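PDB 5YTI: flagellar hook associated protein type 3 FlgL, which is probably a structural component of the bacterial flagellum, a flagellin-family protein expected to join the hook to the filament. Local coordinates for residues Val84-Gly98 with Asn324-Ile338. Residues are numbered along the deposited sequence; the frame is centred on the assembly and turned at random.
Sequences VNSLHRLREIQIQAG and NNQLLAQIDSALGHI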
loop_
_atom_site.group_PDB
_atom_site.type_symbol
_atom_site.label_atom_id
_atom_site.label_comp_id
_atom_site.label_asym_id
_atom_site.label_seq_id
_atom_site.Cartn_x
_atom_site.Cartn_y
_atom_site.Cartn_z
ATOM N N VAL A 84 -11.708 -7.210 11.525
ATOM C CA VAL A 84 -10.476 -7.204 12.329
ATOM C C VAL A 84 -10.442 -8.497 13.151
ATOM O O VAL A 84 -9.453 -9.222 13.138
ATOM C CB VAL A 84 -10.337 -5.942 13.212
ATOM C CG1 VAL A 84 -9.252 -6.126 14.281
ATOM C CG2 VAL A 84 -10.058 -4.730 12.330
ATOM N N ASN A 85 -11.544 -8.798 13.823
ATOM C CA ASN A 85 -11.694 -10.078 14.509
ATOM C C ASN A 85 -11.156 -11.260 13.712
ATOM O O ASN A 85 -10.389 -12.080 14.240
ATOM C CB ASN A 85 -13.158 -10.325 14.829
ATOM C CG ASN A 85 -13.611 -9.533 16.023
ATOM O OD1 ASN A 85 -12.776 -9.063 16.804
ATOM N ND2 ASN A 85 -14.932 -9.375 16.179
ATOM N N SER A 86 -11.568 -11.350 12.452
ATOM C CA SER A 86 -11.111 -12.418 11.592
ATOM C C SER A 86 -9.582 -12.376 11.399
ATOM O O SER A 86 -8.920 -13.417 11.366
ATOM C CB SER A 86 -11.835 -12.358 10.243
ATOM O OG SER A 86 -13.225 -12.600 10.386
ATOM N N LEU A 87 -9.010 -11.183 11.280
ATOM C CA LEU A 87 -7.594 -11.079 11.027
ATOM C C LEU A 87 -6.827 -11.326 12.260
ATOM O O LEU A 87 -5.695 -11.764 12.173
ATOM C CB LEU A 87 -7.253 -9.701 10.519
ATOM C CG LEU A 87 -7.700 -9.526 9.066
ATOM C CD1 LEU A 87 -7.897 -8.056 8.701
ATOM C CD2 LEU A 87 -6.681 -10.199 8.149
ATOM N N HIS A 88 -7.409 -11.029 13.415
ATOM C CA HIS A 88 -6.690 -11.208 14.689
ATOM C C HIS A 88 -6.384 -12.675 14.933
ATOM O O HIS A 88 -5.350 -13.041 15.508
ATOM C CB HIS A 88 -7.478 -10.632 15.877
ATOM C CG HIS A 88 -7.118 -9.213 16.199
ATOM N ND1 HIS A 88 -8.019 -8.314 16.725
ATOM C CD2 HIS A 88 -5.956 -8.530 16.032
ATOM C CE1 HIS A 88 -7.426 -7.145 16.891
ATOM N NE2 HIS A 88 -6.179 -7.245 16.466
ATOM N N ARG A 89 -7.310 -13.492 14.452
ATOM C CA ARG A 89 -7.270 -14.924 14.583
ATOM C C ARG A 89 -6.355 -15.439 13.491
ATOM O O ARG A 89 -5.475 -16.255 13.774
ATOM C CB ARG A 89 -8.695 -15.526 14.483
ATOM C CG ARG A 89 -8.810 -17.058 14.500
ATOM C CD ARG A 89 -8.147 -17.743 15.708
ATOM N NE ARG A 89 -8.032 -19.194 15.493
ATOM C CZ ARG A 89 -7.049 -19.970 15.971
ATOM N NH1 ARG A 89 -6.091 -19.471 16.733
ATOM N NH2 ARG A 89 -7.022 -21.265 15.693
ATOM N N LEU A 90 -6.517 -14.958 12.260
ATOM C CA LEU A 90 -5.565 -15.325 11.219
ATOM C C LEU A 90 -4.127 -15.055 11.681
ATOM O O LEU A 90 -3.185 -15.715 11.245
ATOM C CB LEU A 90 -5.866 -14.585 9.914
ATOM C CG LEU A 90 -7.093 -15.115 9.156
ATOM C CD1 LEU A 90 -7.640 -14.080 8.198
ATOM C CD2 LEU A 90 -6.770 -16.413 8.426
ATOM N N ARG A 91 -3.944 -14.092 12.574
ATOM C CA ARG A 91 -2.604 -13.770 13.026
ATOM C C ARG A 91 -2.146 -14.782 14.071
ATOM O O ARG A 91 -0.986 -15.181 14.088
ATOM C CB ARG A 91 -2.551 -12.345 13.573
ATOM C CG ARG A 91 -1.344 -12.146 14.436
ATOM C CD ARG A 91 -0.926 -10.713 14.604
ATOM N NE ARG A 91 0.288 -10.717 15.419
ATOM C CZ ARG A 91 1.128 -9.701 15.496
ATOM N NH1 ARG A 91 0.867 -8.575 14.830
ATOM N NH2 ARG A 91 2.214 -9.803 16.242
ATOM N N GLU A 92 -3.063 -15.177 14.952
ATOM C CA GLU A 92 -2.801 -16.254 15.920
ATOM C C GLU A 92 -2.381 -17.478 15.120
ATOM O O GLU A 92 -1.272 -17.991 15.298
ATOM C CB GLU A 92 -4.034 -16.584 16.781
ATOM C CG GLU A 92 -4.428 -15.546 17.840
ATOM C CD GLU A 92 -5.631 -15.925 18.706
ATOM O OE1 GLU A 92 -6.813 -15.980 18.263
ATOM O OE2 GLU A 92 -5.391 -16.134 19.897
ATOM N N ILE A 93 -3.239 -17.898 14.191
ATOM C CA ILE A 93 -2.929 -18.991 13.252
ATOM C C ILE A 93 -1.553 -18.856 12.576
ATOM O O ILE A 93 -0.768 -19.784 12.642
ATOM C CB ILE A 93 -4.008 -19.160 12.151
ATOM C CG1 ILE A 93 -5.293 -19.706 12.748
ATOM C CG2 ILE A 93 -3.526 -20.115 11.063
ATOM C CD1 ILE A 93 -6.451 -19.853 11.772
ATOM N N GLN A 94 -1.255 -17.720 11.943
ATOM C CA GLN A 94 0.031 -17.597 11.243
ATOM C C GLN A 94 1.193 -17.815 12.171
ATOM O O GLN A 94 2.217 -18.326 11.729
ATOM C CB GLN A 94 0.219 -16.254 10.515
ATOM C CG GLN A 94 1.476 -16.146 9.626
ATOM C CD GLN A 94 1.795 -17.406 8.826
ATOM O OE1 GLN A 94 0.920 -18.077 8.290
ATOM N NE2 GLN A 94 3.062 -17.724 8.745
ATOM N N ILE A 95 1.051 -17.441 13.439
ATOM C CA ILE A 95 2.174 -17.565 14.354
ATOM C C ILE A 95 2.509 -19.012 14.680
ATOM O O ILE A 95 3.677 -19.355 14.721
ATOM C CB ILE A 95 1.961 -16.781 15.641
ATOM C CG1 ILE A 95 2.704 -15.454 15.534
ATOM C CG2 ILE A 95 2.511 -17.572 16.826
ATOM C CD1 ILE A 95 2.290 -14.457 16.589
ATOM N N GLN A 96 1.488 -19.843 14.894
ATOM C CA GLN A 96 1.679 -21.284 15.096
ATOM C C GLN A 96 2.302 -21.943 13.858
ATOM O O GLN A 96 3.136 -22.879 13.975
ATOM C CB GLN A 96 0.368 -22.019 15.361
ATOM C CG GLN A 96 -0.779 -21.214 15.934
ATOM C CD GLN A 96 -0.710 -21.069 17.428
ATOM O OE1 GLN A 96 -0.784 -19.955 17.955
ATOM N NE2 GLN A 96 -0.582 -22.194 18.125
ATOM N N ALA A 97 1.892 -21.470 12.677
ATOM C CA ALA A 97 2.405 -22.009 11.413
ATOM C C ALA A 97 3.922 -21.882 11.357
ATOM O O ALA A 97 4.585 -22.562 10.565
ATOM C CB ALA A 97 1.774 -21.302 10.232
ATOM N N GLY A 98 4.460 -21.006 12.199
ATOM C CA GLY A 98 5.885 -20.875 12.339
ATOM C C GLY A 98 6.417 -21.540 13.582
ATOM O O GLY A 98 7.593 -21.387 13.898
ATOM N N ASN A 324 6.643 -17.759 6.073
ATOM C CA ASN A 324 5.870 -17.464 7.294
ATOM C C ASN A 324 6.096 -16.020 7.711
ATOM O O ASN A 324 5.126 -15.295 7.911
ATOM C CB ASN A 324 6.269 -18.339 8.482
ATOM C CG ASN A 324 5.615 -19.706 8.485
ATOM O OD1 ASN A 324 4.525 -19.932 7.922
ATOM N ND2 ASN A 324 6.275 -20.635 9.169
ATOM N N ASN A 325 7.367 -15.618 7.861
ATOM C CA ASN A 325 7.737 -14.250 8.241
ATOM C C ASN A 325 7.083 -13.197 7.372
ATOM O O ASN A 325 6.726 -12.095 7.854
ATOM C CB ASN A 325 9.230 -14.038 8.101
ATOM C CG ASN A 325 9.989 -14.572 9.264
ATOM O OD1 ASN A 325 9.875 -15.752 9.551
ATOM N ND2 ASN A 325 10.751 -13.703 9.967
ATOM N N GLN A 326 6.966 -13.518 6.086
ATOM C CA GLN A 326 6.361 -12.578 5.141
ATOM C C GLN A 326 4.883 -12.479 5.424
ATOM O O GLN A 326 4.333 -11.391 5.518
ATOM C CB GLN A 326 6.615 -12.985 3.671
ATOM C CG GLN A 326 8.079 -12.880 3.267
ATOM C CD GLN A 326 8.430 -11.530 2.716
ATOM O OE1 GLN A 326 7.811 -11.100 1.752
ATOM N NE2 GLN A 326 9.441 -10.860 3.292
ATOM N N LEU A 327 4.245 -13.630 5.583
ATOM C CA LEU A 327 2.809 -13.676 5.749
ATOM C C LEU A 327 2.405 -13.045 7.072
ATOM O O LEU A 327 1.305 -12.556 7.207
ATOM C CB LEU A 327 2.285 -15.103 5.625
ATOM C CG LEU A 327 2.289 -15.696 4.213
ATOM C CD1 LEU A 327 1.924 -17.169 4.276
ATOM C CD2 LEU A 327 1.303 -14.966 3.309
ATOM N N LEU A 328 3.296 -13.021 8.046
ATOM C CA LEU A 328 2.962 -12.353 9.264
ATOM C C LEU A 328 2.939 -10.873 8.978
ATOM O O LEU A 328 2.060 -10.165 9.414
ATOM C CB LEU A 328 4.004 -12.649 10.299
ATOM C CG LEU A 328 3.732 -12.035 11.649
ATOM C CD1 LEU A 328 2.437 -12.606 12.224
ATOM C CD2 LEU A 328 4.929 -12.351 12.532
ATOM N N ALA A 329 3.902 -10.391 8.218
ATOM C CA ALA A 329 3.939 -8.953 7.948
ATOM C C ALA A 329 2.703 -8.511 7.194
ATOM O O ALA A 329 2.220 -7.403 7.382
ATOM C CB ALA A 329 5.189 -8.572 7.168
ATOM N N GLN A 330 2.182 -9.384 6.345
ATOM C CA GLN A 330 1.061 -8.998 5.501
ATOM C C GLN A 330 -0.262 -8.953 6.233
ATOM O O GLN A 330 -1.050 -8.020 6.043
ATOM C CB GLN A 330 0.985 -9.914 4.288
ATOM C CG GLN A 330 2.129 -9.614 3.337
ATOM C CD GLN A 330 2.061 -10.401 2.055
ATOM O OE1 GLN A 330 3.083 -10.525 1.378
ATOM N NE2 GLN A 330 0.863 -10.922 1.692
ATOM N N ILE A 331 -0.499 -9.988 7.033
ATOM C CA ILE A 331 -1.547 -9.970 8.020
ATOM C C ILE A 331 -1.493 -8.701 8.855
ATOM O O ILE A 331 -2.538 -8.116 9.084
ATOM C CB ILE A 331 -1.441 -11.140 8.978
ATOM C CG1 ILE A 331 -2.058 -12.376 8.367
ATOM C CG2 ILE A 331 -2.162 -10.819 10.258
ATOM C CD1 ILE A 331 -3.398 -12.116 7.726
ATOM N N ASP A 332 -0.305 -8.273 9.293
ATOM C CA ASP A 332 -0.198 -7.066 10.093
ATOM C C ASP A 332 -0.464 -5.838 9.268
ATOM O O ASP A 332 -1.243 -4.992 9.680
ATOM C CB ASP A 332 1.173 -6.923 10.732
ATOM C CG ASP A 332 1.390 -7.900 11.874
ATOM O OD1 ASP A 332 0.428 -8.647 12.178
ATOM O OD2 ASP A 332 2.507 -7.929 12.462
ATOM N N SER A 333 0.197 -5.721 8.116
ATOM C CA SER A 333 -0.008 -4.583 7.210
ATOM C C SER A 333 -1.502 -4.320 7.017
ATOM O O SER A 333 -1.927 -3.172 6.894
ATOM C CB SER A 333 0.621 -4.862 5.849
ATOM O OG SER A 333 1.953 -4.365 5.752
ATOM N N ALA A 334 -2.269 -5.408 7.010
ATOM C CA ALA A 334 -3.671 -5.386 6.756
ATOM C C ALA A 334 -4.454 -5.103 8.016
ATOM O O ALA A 334 -5.474 -4.448 7.985
ATOM C CB ALA A 334 -4.099 -6.723 6.183
ATOM N N LEU A 335 -4.033 -5.656 9.133
ATOM C CA LEU A 335 -4.604 -5.229 10.375
ATOM C C LEU A 335 -4.453 -3.731 10.414
ATOM O O LEU A 335 -5.417 -3.040 10.626
ATOM C CB LEU A 335 -3.879 -5.830 11.557
ATOM C CG LEU A 335 -4.586 -7.015 12.193
ATOM C CD1 LEU A 335 -3.573 -7.827 12.976
ATOM C CD2 LEU A 335 -5.714 -6.528 13.091
ATOM N N GLY A 336 -3.253 -3.221 10.183
ATOM C CA GLY A 336 -3.013 -1.791 10.309
ATOM C C GLY A 336 -3.840 -0.979 9.320
ATOM O O GLY A 336 -4.423 0.072 9.643
ATOM N N HIS A 337 -3.907 -1.472 8.095
ATOM C CA HIS A 337 -4.550 -0.727 7.051
ATOM C C HIS A 337 -6.012 -0.520 7.361
ATOM O O HIS A 337 -6.582 0.531 7.084
ATOM C CB HIS A 337 -4.413 -1.467 5.753
ATOM C CG HIS A 337 -5.291 -0.928 4.690
ATOM N ND1 HIS A 337 -5.151 0.353 4.204
ATOM C CD2 HIS A 337 -6.343 -1.478 4.039
ATOM C CE1 HIS A 337 -6.077 0.559 3.281
ATOM N NE2 HIS A 337 -6.818 -0.535 3.170
ATOM N N ILE A 338 -6.633 -1.531 7.926
ATOM C CA ILE A 338 -8.045 -1.442 8.259
ATOM C C ILE A 338 -8.271 -0.503 9.427
ATOM O O ILE A 338 -9.149 0.352 9.372
ATOM C CB ILE A 338 -8.633 -2.822 8.568
ATOM C CG1 ILE A 338 -8.753 -3.581 7.266
ATOM C CG2 ILE A 338 -10.009 -2.720 9.187
ATOM C CD1 ILE A 338 -9.410 -4.908 7.482
#
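Leu335 projects from helix 324-338 into a hole formed by Val84, Leu87, His88 and Arg91, and Arg91 in turn sits among Leu328, Ile331, Asp332 and Leu335. These reciprocal knobs-into-holes illustrate how long helices mesh where helix 49-96 runs antiparallel to helix 316-374, consistent with the antiparallel helical core of flagellin-family proteins; the segment axes lie 9.7 Å apart, with N-to-C directions at 168°. Leu335 CD2 touches Val84 CG1 and lies 3.5 Å from His88 NE2. Leu87 and Ile338 meet tip to tip, CD1 to CD1 at 3.7 Å, while Leu87 CD2 packs on Ile331 CD1. The apolar seam is bordered by a salt bridge and gives way, at one end, to a buried amide pair. Arg91 has CG anti to the backbone N (chi1 161°) and runs extended to NE; its CB rests on Ile331 CG2, and NH1 forms the salt bridge to Asp332 OD1 at 2.7 Å, with the guanidinium and carboxylate planes nearly parallel and NH1 also close to Asp332 OD2. A turn beyond Arg91, the Gln94 chain bends at chi2 and brings NE2 to donate to Asn324 OD1 (2.8 Å), which lies close to the Gln94 amide plane; the two amide planes are turned 53° apart, and NE2 stands above the carbonyl plane of its acceptor. Asn324 ND2, less surely placed, reaches Ala97 O at 2.9 Å, an oxygen also bonded by Arg107. Arg91 NH2 bonds weakly to Ala217 O of the second subunit. Within the chain, helix 104-125 covers Leu90 through Leu117, and helix 296-307 sets Met303 against Gln94, placing the pair inside a helical bundle; Gln326 bonds onward to Ile195 of strand 193-197.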